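Side-chain contacts in elastase inhibitor AFUEI (Aspergillus fumigatus Af293, PDB 3W0E), which inhibits serine elastases, blocking the fungus's own elastase non-competitively with a nanomolar inhibition constant and acting on human leukocyte elastase as well: residues E6-F11 / L29-I34; N53-V56 / I62-A65. All blocks are in the same frame, centred on the assembly; numbering follows the deposited sequence.

How the interactions relate
Both interactions hold the I78 inhibitor fold together, one after the other along the chain, with centres about 11 Å apart. Interaction 1 ties helix 2-15 to the loop that leads from helix 23-28 into strand 34-37; it is partly buried and rests on a single carboxylate gripped by backbone and hydroxyl donors. Interaction 2 is the more buried: it pairs strand 52-56 with strand 62-67 through backbone hydrogen bonds, and the face with I54, I62 and A65 lies against helix 2-15. The two meet in the apolar layer between helix and sheet, where L29 and I34 pack on I54 and the backbone of A9 touches A65.

Interaction 1 (E6-F11 / L29-I34)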
ATOM      1  N   GLU A   6      -1.203   5.668   9.228  1.00 37.86           N
ATOM      2  CA  GLU A   6      -2.010   6.174   8.121  1.00 34.44           C
ATOM      3  C   GLU A   6      -1.833   7.676   7.945  1.00 36.29           C
ATOM      4  O   GLU A   6      -1.854   8.185   6.818  1.00 37.60           O
ATOM      5  CB  GLU A   6      -3.490   5.834   8.337  1.00 40.97           C
ATOM      6  CG  GLU A   6      -4.276   5.613   7.058  1.00 39.17           C
ATOM      7  CD  GLU A   6      -3.729   4.467   6.211  1.00 46.80           C
ATOM      8  OE1 GLU A   6      -3.173   4.743   5.121  1.00 46.75           O
ATOM      9  OE2 GLU A   6      -3.867   3.290   6.623  1.00 45.67           O
ATOM     10  N   LYS A   7      -1.674   8.379   9.065  1.00 33.78           N
ATOM     11  CA  LYS A   7      -1.409   9.808   9.047  1.00 36.64           C
ATOM     12  C   LYS A   7      -0.090  10.089   8.340  1.00 34.56           C
ATOM     13  O   LYS A   7      -0.029  10.925   7.432  1.00 33.82           O
ATOM     14  CB  LYS A   7      -1.331  10.355  10.472  1.00 35.63           C
ATOM     15  CG  LYS A   7      -2.663  10.598  11.160  1.00 42.48           C
ATOM     16  CD  LYS A   7      -2.421  11.344  12.467  1.00 47.58           C
ATOM     17  CE  LYS A   7      -3.706  11.903  13.064  1.00 47.87           C
ATOM     18  NZ  LYS A   7      -3.415  12.761  14.253  1.00 47.43           N
ATOM     19  N   GLU A   8       0.966   9.400   8.776  1.00 35.26           N
ATOM     20  CA  GLU A   8       2.289   9.572   8.182  1.00 29.75           C
ATOM     21  C   GLU A   8       2.352   9.091   6.721  1.00 27.80           C
ATOM     22  O   GLU A   8       2.972   9.742   5.880  1.00 32.28           O
ATOM     23  CB  GLU A   8       3.370   8.914   9.052  1.00 36.80           C
ATOM     24  CG  GLU A   8       3.551   9.594  10.411  1.00 31.37           C
ATOM     25  CD  GLU A   8       4.712   9.038  11.217  1.00 35.12           C
ATOM     26  OE1 GLU A   8       5.072   7.851  11.024  1.00 33.78           O
ATOM     27  OE2 GLU A   8       5.268   9.789  12.056  1.00 33.57           O
ATOM     28  N   ALA A   9       1.707   7.975   6.400  1.00 24.37           N
ATOM     29  CA  ALA A   9       1.677   7.542   5.006  1.00 31.29           C
ATOM     30  C   ALA A   9       1.019   8.617   4.144  1.00 36.76           C
ATOM     31  O   ALA A   9       1.353   8.779   2.971  1.00 31.62           O
ATOM     32  CB  ALA A   9       0.967   6.217   4.859  1.00 30.61           C
ATOM     33  N   GLN A  10       0.098   9.367   4.742  1.00 37.92           N
ATOM     34  CA  GLN A  10      -0.590  10.450   4.042  1.00 38.11           C
ATOM     35  C   GLN A  10       0.331  11.647   3.870  1.00 39.43           C
ATOM     36  O   GLN A  10       0.403  12.231   2.784  1.00 38.68           O
ATOM     37  CB  GLN A  10      -1.845  10.873   4.813  1.00 40.91           C
ATOM     38  CG  GLN A  10      -2.600  12.044   4.195  1.00 46.00           C
ATOM     39  CD  GLN A  10      -3.389  11.641   2.961  1.00 55.08           C
ATOM     40  OE1 GLN A  10      -3.273  10.508   2.477  1.00 51.78           O
ATOM     41  NE2 GLN A  10      -4.203  12.565   2.447  1.00 49.12           N
ATOM     42  N   PHE A  11       1.018  12.008   4.953  1.00 31.43           N
ATOM     43  CA  PHE A  11       2.001  13.084   4.945  1.00 36.37           C
ATOM     44  C   PHE A  11       3.056  12.816   3.885  1.00 33.24           C
ATOM     45  O   PHE A  11       3.478  13.720   3.164  1.00 33.50           O
ATOM     46  CB  PHE A  11       2.669  13.179   6.320  1.00 37.01           C
ATOM     47  CG  PHE A  11       3.870  14.086   6.356  1.00 36.66           C
ATOM     48  CD1 PHE A  11       5.150  13.568   6.257  1.00 38.29           C
ATOM     49  CD2 PHE A  11       3.721  15.456   6.497  1.00 41.76           C
ATOM     50  CE1 PHE A  11       6.257  14.397   6.292  1.00 40.51           C
ATOM     51  CE2 PHE A  11       4.828  16.290   6.525  1.00 42.77           C
ATOM     52  CZ  PHE A  11       6.095  15.759   6.423  1.00 41.02           C
ATOM     53  N   LEU A  29       9.773  10.270  11.436  1.00 29.88           N
ATOM     54  CA  LEU A  29       8.584   9.415  11.441  1.00 32.44           C
ATOM     55  C   LEU A  29       8.439   8.656  12.760  1.00 33.00           C
ATOM     56  O   LEU A  29       9.406   8.084  13.275  1.00 35.89           O
ATOM     57  CB  LEU A  29       8.618   8.440  10.264  1.00 27.14           C
ATOM     58  CG  LEU A  29       8.595   9.120   8.896  1.00 26.31           C
ATOM     59  CD1 LEU A  29       8.991   8.130   7.797  1.00 25.51           C
ATOM     60  CD2 LEU A  29       7.216   9.717   8.616  1.00 34.07           C
ATOM     61  N   GLN A  30       7.227   8.657  13.306  1.00 31.47           N
ATOM     62  CA  GLN A  30       6.961   8.032  14.601  1.00 35.56           C
ATOM     63  C   GLN A  30       6.359   6.624  14.471  1.00 33.66           C
ATOM     64  O   GLN A  30       6.236   5.896  15.456  1.00 27.88           O
ATOM     65  CB  GLN A  30       6.044   8.936  15.434  1.00 37.21           C
ATOM     66  CG  GLN A  30       6.421  10.421  15.350  1.00 44.86           C
ATOM     67  CD  GLN A  30       5.246  11.353  15.634  1.00 55.51           C
ATOM     68  OE1 GLN A  30       4.366  11.039  16.441  1.00 54.24           O
ATOM     69  NE2 GLN A  30       5.224  12.504  14.961  1.00 48.97           N
ATOM     70  N   SER A  31       6.013   6.206  13.263  1.00 31.10           N
ATOM     71  CA  SER A  31       5.468   4.871  13.054  1.00 26.49           C
ATOM     72  C   SER A  31       6.442   3.793  13.475  1.00 24.21           C
ATOM     73  O   SER A  31       7.622   3.971  13.378  1.00 27.62           O
ATOM     74  CB  SER A  31       5.070   4.646  11.600  1.00 26.59           C
ATOM     75  OG  SER A  31       3.939   5.387  11.233  1.00 31.15           O
ATOM     76  N   ASN A  32       5.923   2.664  13.919  1.00 24.38           N
ATOM     77  CA  ASN A  32       6.753   1.526  14.267  1.00 29.26           C
ATOM     78  C   ASN A  32       5.991   0.217  14.042  1.00 28.30           C
ATOM     79  O   ASN A  32       5.001  -0.016  14.682  1.00 27.67           O
ATOM     80  CB  ASN A  32       7.190   1.652  15.732  1.00 31.82           C
ATOM     81  CG  ASN A  32       8.184   0.596  16.146  1.00 37.46           C
ATOM     82  OD1 ASN A  32       8.422   0.385  17.323  1.00 44.91           O
ATOM     83  ND2 ASN A  32       8.739  -0.084  15.191  1.00 36.56           N
ATOM     84  N   PRO A  33       6.419  -0.622  13.119  1.00 24.09           N
ATOM     85  CA  PRO A  33       7.712  -0.530  12.446  1.00 25.91           C
ATOM     86  C   PRO A  33       7.643   0.191  11.129  1.00 23.92           C
ATOM     87  O   PRO A  33       6.565   0.380  10.635  1.00 16.97           O
ATOM     88  CB  PRO A  33       8.034  -1.975  12.172  1.00 23.42           C
ATOM     89  CG  PRO A  33       6.730  -2.628  12.095  1.00 25.91           C
ATOM     90  CD  PRO A  33       5.877  -1.979  13.073  1.00 22.56           C
ATOM     91  N   ILE A  34       8.799   0.583  10.602  1.00 18.36           N
ATOM     92  CA  ILE A  34       8.857   1.202   9.278  1.00 16.59           C
ATOM     93  C   ILE A  34       9.727   0.298   8.400  1.00 16.59           C
ATOM     94  O   ILE A  34      10.819  -0.120   8.810  1.00 17.16           O
ATOM     95  CB  ILE A  34       9.524   2.571   9.332  1.00 19.42           C
ATOM     96  CG1 ILE A  34       8.658   3.563  10.107  1.00 19.66           C
ATOM     97  CG2 ILE A  34       9.775   3.112   7.934  1.00 14.24           C
ATOM     98  CD1 ILE A  34       9.411   4.840  10.462  1.00 23.30           C
TER
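E8 reaches out from helix 2-15 and plants its carboxylate on the loop at L29, Q30 and S31. Its CG stands anti to the carbonyl carbon (chi1 -66°) and the chain runs on extended, carrying the acid group straight from the helix to the loop. CB, at the root, lies 4.0 Å from L29 CD2. CG passes the same methyl, and CD comes within 3.7 Å of L29 CD2, so the stem meets this one methyl where the two side chains cross at an angle. At the tip the two oxygens divide the work. OE2 uses its syn lone pair to accept from the backbone N of Q30, a short and nearly straight bond (Q30 N to E8 OE2 2.6 Å, 179° at the hydrogen), while the CG of Q30 sits 3.5 Å from E8 OE2. OE1 takes two donors from S31, both arriving from one face of the carboxylate: the backbone N of S31 at 2.9 Å from E8 OE1, on the syn side but tilted out of the plane, and S31 OG at 2.7 Å from E8 OE1, from above the plane. The serine hydroxyl lies beside its own backbone N, which is how one residue presents both donors to one oxygen. Three bonds thus restrain the carboxylate and fix its rotation, and would probably favour the charged form of this buried acid. L52 of strand 52-56 touches E8, L29 and S31. Here a helix glutamate accepts from two successive N-H groups and a serine hydroxyl of the loop leading into strand 34-37 of the I78 inhibitor fold.

Interaction 2 (N53-V56 / I62-A65); sequences NIQV and IISA
I63 CG1 sits over one face of the peptide group joining Q55 to V56, 3.3 Å from Q55 O, and that oxygen accepts from the N-H groups of I63 and S64, both displaced toward the same face. This is a classic beta bulge in the antiparallel hairpin of strands 52-56 and 62-67: I63 and S64 both face Q55, and the pairing shifts by one residue before V56 meets I62. On one face of the sheet stand I54, V56, I62 and A65; V12 of helix 2-15 packs on I54, I62 and A65, while V56 meets V36. I54 CD1 lies 4.1 Å from A65 CB, and I54 CG2 lies 4.2 Å from I62 CG1. The other face carries Q55 and S64, packed against Y47 of the second subunit, and the amide NE2 of Q55 donates to the backbone O of E46 of that subunit. The extra residue, I63, has its CG1 between the backbone N and the carbonyl carbon (chi1 62°), which brings this branch back over the first strand: I63 CG1 crosses Q55 CG at a slant, 3.8 Å away, and I63 CD1 reaches V56 O at 3.7 Å. Within the bulge, Q55 N also donates to S64 O at 2.8 Å. The grip there is uneven: I63 N approaches Q55 O to 2.8 Å, S64 N to 3.3 Å from the same oxygen.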
ATOM      1  N   ASN A  53       5.162   1.468   5.207  1.00 18.79           N
ATOM      2  CA  ASN A  53       6.048   1.087   4.113  1.00 17.64           C
ATOM      3  C   ASN A  53       6.395   2.303   3.292  1.00 14.48           C
ATOM      4  O   ASN A  53       5.522   2.999   2.797  1.00 17.16           O
ATOM      5  CB  ASN A  53       5.393   0.037   3.211  1.00 16.41           C
ATOM      6  CG  ASN A  53       5.108  -1.245   3.931  1.00 14.65           C
ATOM      7  OD1 ASN A  53       6.014  -2.031   4.206  1.00 18.48           O
ATOM      8  ND2 ASN A  53       3.844  -1.467   4.263  1.00 23.60           N
ATOM      9  N   ILE A  54       7.690   2.569   3.164  1.00 18.94           N
ATOM     10  CA  ILE A  54       8.160   3.672   2.347  1.00 14.72           C
ATOM     11  C   ILE A  54       8.770   3.062   1.095  1.00 13.04           C
ATOM     12  O   ILE A  54       9.751   2.325   1.177  1.00 13.59           O
ATOM     13  CB  ILE A  54       9.235   4.459   3.085  1.00 15.76           C
ATOM     14  CG1 ILE A  54       8.681   4.986   4.418  1.00 15.87           C
ATOM     15  CG2 ILE A  54       9.746   5.607   2.211  1.00 16.65           C
ATOM     16  CD1 ILE A  54       7.685   6.097   4.258  1.00 19.52           C
ATOM     17  N   GLN A  55       8.191   3.349  -0.061  1.00 15.36           N
ATOM     18  CA  GLN A  55       8.664   2.735  -1.282  1.00 17.86           C
ATOM     19  C   GLN A  55       9.539   3.747  -1.991  1.00 15.80           C
ATOM     20  O   GLN A  55       9.125   4.900  -2.203  1.00 15.80           O
ATOM     21  CB  GLN A  55       7.482   2.334  -2.170  1.00 21.52           C
ATOM     22  CG  GLN A  55       7.881   1.457  -3.340  1.00 25.81           C
ATOM     23  CD  GLN A  55       6.756   0.548  -3.813  1.00 26.89           C
ATOM     24  OE1 GLN A  55       5.597   0.669  -3.384  1.00 34.45           O
ATOM     25  NE2 GLN A  55       7.098  -0.383  -4.691  1.00 29.37           N
ATOM     26  N   VAL A  56      10.750   3.327  -2.348  1.00 13.87           N
ATOM     27  CA  VAL A  56      11.682   4.232  -3.005  1.00 16.06           C
ATOM     28  C   VAL A  56      12.051   3.673  -4.384  1.00 17.00           C
ATOM     29  O   VAL A  56      11.839   2.481  -4.681  1.00 14.86           O
ATOM     30  CB  VAL A  56      12.956   4.480  -2.133  1.00 12.60           C
ATOM     31  CG1 VAL A  56      12.587   5.139  -0.796  1.00 13.33           C
ATOM     32  CG2 VAL A  56      13.708   3.170  -1.884  1.00 14.12           C
ATOM     33  N   ILE A  62      11.643   8.834  -2.707  1.00 15.79           N
ATOM     34  CA  ILE A  62      10.335   8.323  -2.287  1.00 13.63           C
ATOM     35  C   ILE A  62       9.329   8.343  -3.427  1.00 16.20           C
ATOM     36  O   ILE A  62       9.109   9.398  -4.042  1.00 20.70           O
ATOM     37  CB  ILE A  62       9.809   9.124  -1.084  1.00 17.14           C
ATOM     38  CG1 ILE A  62      10.845   9.061   0.059  1.00 14.85           C
ATOM     39  CG2 ILE A  62       8.417   8.650  -0.656  1.00 18.84           C
ATOM     40  CD1 ILE A  62      10.507   9.904   1.261  1.00 24.53           C
ATOM     41  N   ILE A  63       8.736   7.179  -3.723  1.00 18.41           N
ATOM     42  CA  ILE A  63       7.701   7.110  -4.758  1.00 18.59           C
ATOM     43  C   ILE A  63       6.325   6.805  -4.197  1.00 20.01           C
ATOM     44  O   ILE A  63       5.330   7.018  -4.888  1.00 21.16           O
ATOM     45  CB  ILE A  63       8.022   6.113  -5.900  1.00 17.88           C
ATOM     46  CG1 ILE A  63       8.133   4.677  -5.391  1.00 18.88           C
ATOM     47  CG2 ILE A  63       9.312   6.532  -6.646  1.00 21.89           C
ATOM     48  CD1 ILE A  63       8.816   3.753  -6.401  1.00 22.26           C
ATOM     49  N   SER A  64       6.260   6.279  -2.975  1.00 13.39           N
ATOM     50  CA  SER A  64       4.955   6.041  -2.359  1.00 20.89           C
ATOM     51  C   SER A  64       5.062   5.558  -0.925  1.00 18.10           C
ATOM     52  O   SER A  64       6.156   5.276  -0.436  1.00 17.90           O
ATOM     53  CB  SER A  64       4.174   5.011  -3.173  1.00 20.62           C
ATOM     54  OG  SER A  64       2.780   5.069  -2.896  1.00 26.75           O
ATOM     55  N   ALA A  65       3.914   5.457  -0.255  1.00 19.24           N
ATOM     56  CA  ALA A  65       3.869   4.907   1.102  1.00 18.74           C
ATOM     57  C   ALA A  65       2.510   4.278   1.350  1.00 21.32           C
ATOM     58  O   ALA A  65       1.501   4.747   0.828  1.00 24.68           O
ATOM     59  CB  ALA A  65       4.149   5.997   2.144  1.00 21.61           C
TER